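Local coordinates for glycosylation Associate Protein 1 (Streptococcus agalactiae serotype V, PDB 6OYC) that probably acts, as part of a complex with Gap2 and Gap3, in the glycosylation and accessory Sec secretion of a streptococcal surface adhesin, at residues Pro173-Glu181 with Glu191-Phe200. Numbering follows the deposited sequence.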
# COMPACT_ATOMS: atom_id res chain seq x y z
N PRO A 173 21.08 -11.43 14.12
CA PRO A 173 20.42 -11.38 15.44
C PRO A 173 21.38 -11.48 16.62
O PRO A 173 21.03 -11.09 17.73
CB PRO A 173 19.44 -12.56 15.41
CG PRO A 173 19.16 -12.76 13.92
CD PRO A 173 20.46 -12.43 13.22
N SER A 174 22.59 -11.99 16.40
CA SER A 174 23.63 -11.98 17.42
C SER A 174 24.16 -10.58 17.69
O SER A 174 24.87 -10.39 18.69
CB SER A 174 24.80 -12.85 16.99
OG SER A 174 25.48 -12.18 15.93
N GLY A 175 23.86 -9.61 16.82
CA GLY A 175 24.47 -8.31 16.88
C GLY A 175 25.68 -8.13 15.99
O GLY A 175 26.12 -6.98 15.78
N GLU A 176 26.24 -9.22 15.46
CA GLU A 176 27.40 -9.12 14.57
C GLU A 176 27.05 -8.37 13.29
O GLU A 176 26.02 -8.61 12.66
CB GLU A 176 27.93 -10.52 14.21
CG GLU A 176 29.26 -10.46 13.48
CD GLU A 176 29.81 -11.82 13.09
OE1 GLU A 176 29.02 -12.79 12.98
OE2 GLU A 176 31.05 -11.92 12.89
N ARG A 177 27.94 -7.48 12.88
CA ARG A 177 27.75 -6.73 11.64
C ARG A 177 28.04 -7.61 10.43
O ARG A 177 29.13 -8.18 10.31
CB ARG A 177 28.63 -5.50 11.62
CG ARG A 177 28.38 -4.65 10.38
CD ARG A 177 29.03 -3.30 10.51
NE ARG A 177 30.48 -3.39 10.40
CZ ARG A 177 31.32 -2.74 11.19
NH1 ARG A 177 30.85 -1.95 12.14
NH2 ARG A 177 32.64 -2.88 11.02
N ILE A 178 27.08 -7.72 9.53
CA ILE A 178 27.32 -8.45 8.28
C ILE A 178 27.88 -7.54 7.21
O ILE A 178 28.80 -7.92 6.49
CB ILE A 178 26.05 -9.15 7.79
CG1 ILE A 178 25.50 -10.08 8.87
CG2 ILE A 178 26.34 -9.89 6.51
CD1 ILE A 178 26.42 -11.18 9.24
N MET A 179 27.34 -6.33 7.08
CA MET A 179 27.83 -5.42 6.06
C MET A 179 27.51 -3.99 6.45
O MET A 179 26.59 -3.73 7.24
CB MET A 179 27.24 -5.74 4.68
CG MET A 179 25.74 -5.52 4.63
SD MET A 179 24.98 -5.86 3.06
CE MET A 179 23.27 -5.58 3.48
N ARG A 180 28.30 -3.07 5.91
CA ARG A 180 28.08 -1.64 6.06
C ARG A 180 27.84 -1.02 4.69
O ARG A 180 28.60 -1.27 3.75
CB ARG A 180 29.27 -0.97 6.75
CG ARG A 180 29.28 0.54 6.59
CD ARG A 180 30.40 1.16 7.42
NE ARG A 180 30.40 0.64 8.78
CZ ARG A 180 31.21 1.07 9.74
NH1 ARG A 180 32.08 2.04 9.48
NH2 ARG A 180 31.14 0.55 10.96
N GLU A 181 26.77 -0.23 4.58
CA GLU A 181 26.38 0.46 3.35
C GLU A 181 26.53 1.95 3.58
O GLU A 181 25.86 2.51 4.45
CB GLU A 181 24.93 0.14 2.96
CG GLU A 181 24.43 0.91 1.72
CD GLU A 181 22.91 0.84 1.50
OE1 GLU A 181 22.13 0.43 2.41
OE2 GLU A 181 22.47 1.21 0.40
N GLU A 191 30.54 -2.56 2.20
CA GLU A 191 31.66 -3.34 2.72
C GLU A 191 31.12 -4.55 3.47
O GLU A 191 30.40 -4.40 4.47
CB GLU A 191 32.55 -2.51 3.65
CG GLU A 191 33.34 -1.39 2.97
CD GLU A 191 33.94 -0.36 3.96
OE1 GLU A 191 33.91 -0.63 5.18
OE2 GLU A 191 34.43 0.71 3.50
N ILE A 192 31.51 -5.73 3.02
CA ILE A 192 31.19 -6.98 3.69
C ILE A 192 32.14 -7.22 4.86
O ILE A 192 33.35 -6.98 4.74
CB ILE A 192 31.27 -8.13 2.67
CG1 ILE A 192 30.36 -7.85 1.45
CG2 ILE A 192 31.02 -9.47 3.34
CD1 ILE A 192 28.88 -7.77 1.79
N ASN A 193 31.61 -7.69 5.98
CA ASN A 193 32.42 -8.21 7.08
C ASN A 193 33.39 -9.27 6.56
O ASN A 193 32.94 -10.33 6.10
CB ASN A 193 31.53 -8.82 8.16
CG ASN A 193 32.33 -9.27 9.39
OD1 ASN A 193 33.53 -9.53 9.31
ND2 ASN A 193 31.65 -9.34 10.54
N PRO A 194 34.70 -9.06 6.67
CA PRO A 194 35.66 -10.02 6.09
C PRO A 194 35.50 -11.44 6.61
O PRO A 194 35.81 -12.40 5.89
CB PRO A 194 37.03 -9.44 6.47
CG PRO A 194 36.76 -7.98 6.80
CD PRO A 194 35.36 -7.92 7.34
N LYS A 195 35.00 -11.60 7.84
CA LYS A 195 34.74 -12.93 8.37
C LYS A 195 33.58 -13.63 7.69
O LYS A 195 33.37 -14.82 7.93
CB LYS A 195 34.48 -12.85 9.87
CG LYS A 195 35.73 -12.52 10.64
CD LYS A 195 35.40 -12.01 12.02
CE LYS A 195 36.22 -12.77 13.05
NZ LYS A 195 37.67 -12.71 12.70
N LYS A 196 32.82 -12.93 6.86
CA LYS A 196 31.70 -13.50 6.12
C LYS A 196 31.98 -13.59 4.63
O LYS A 196 31.13 -14.08 3.89
CB LYS A 196 30.43 -12.68 6.37
CG LYS A 196 30.11 -12.45 7.84
CD LYS A 196 29.81 -13.76 8.54
CE LYS A 196 29.43 -13.50 9.97
NZ LYS A 196 28.76 -14.67 10.61
N ALA A 197 33.17 -13.13 4.19
CA ALA A 197 33.50 -13.08 2.76
C ALA A 197 33.29 -14.41 2.06
O ALA A 197 33.03 -14.43 0.85
CB ALA A 197 34.94 -12.63 2.55
N ILE A 198 33.42 -15.51 2.79
CA ILE A 198 33.08 -16.83 2.29
C ILE A 198 31.77 -16.86 1.49
O ILE A 198 31.70 -17.44 0.40
CB ILE A 198 33.05 -17.83 3.48
CG1 ILE A 198 33.03 -19.26 2.99
CG2 ILE A 198 31.96 -17.51 4.49
CD1 ILE A 198 34.21 -19.56 2.18
N HIS A 199 30.73 -16.20 1.99
CA HIS A 199 29.41 -16.29 1.37
C HIS A 199 29.21 -15.31 0.22
O HIS A 199 28.11 -15.27 -0.34
CB HIS A 199 28.32 -16.08 2.43
CG HIS A 199 28.48 -16.93 3.64
ND1 HIS A 199 28.35 -18.30 3.61
CD2 HIS A 199 28.77 -16.61 4.93
CE1 HIS A 199 28.55 -18.79 4.82
NE2 HIS A 199 28.81 -17.78 5.64
N PHE A 200 30.23 -14.55 -0.17
CA PHE A 200 30.07 -13.49 -1.15
C PHE A 200 31.17 -13.54 -2.20
O PHE A 200 32.31 -13.95 -1.93
CB PHE A 200 30.08 -12.12 -0.49
CG PHE A 200 29.00 -11.94 0.55
CD1 PHE A 200 29.16 -12.44 1.84
CD2 PHE A 200 27.83 -11.26 0.24
CE1 PHE A 200 28.16 -12.28 2.81
CE2 PHE A 200 26.83 -11.09 1.21
CZ PHE A 200 27.00 -11.59 2.49
O HOH W 1 31.81 -4.24 7.30
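R180 and E191 form an antiparallel hydrogen-bonded pair in the beta hairpin of strands 177-182 and 190-192, near one end of the large antiparallel sheet of this accessory Sec system protein. Both backbone bonds of the pair are made: R180 N donates to E191 O at 2.9 Å, and E191 N returns a bond to R180 O. E191 O takes a second donor, a water 3.2 Å away. M179 and I192 make the adjoining non-hydrogen-bonded pair, CB of the methionine resting on CD1 of the isoleucine, on the side packed against L211 of helix 208-223. Along its other edge strand 177-182 pairs with strand 164-171, where the backbones of I178 and M179 both bond to Y170 in a classic beta bulge. Where strand 190-192 ends, N193 takes over the pairing: its backbone N binds I178 O with an N-H...O angle of 170°. Its side chain, with CG anti to the backbone N (chi1 -175°), reaches back across the hairpin, and ND2 donates to R177 O at 2.8 Å, with that oxygen close to the plane of the N193 amide. The other amide atom, OD1, accepts from K195 N in an Asx turn at the start of the 3-10 segment 194-199. E176 OE1 forms a salt bridge with K196 NZ at 3.0 Å, its hydrogen bond weak, and the ammonium has a second carboxylate partner in E82; CE of the same lysine lies 3.9 Å from I178 CD1.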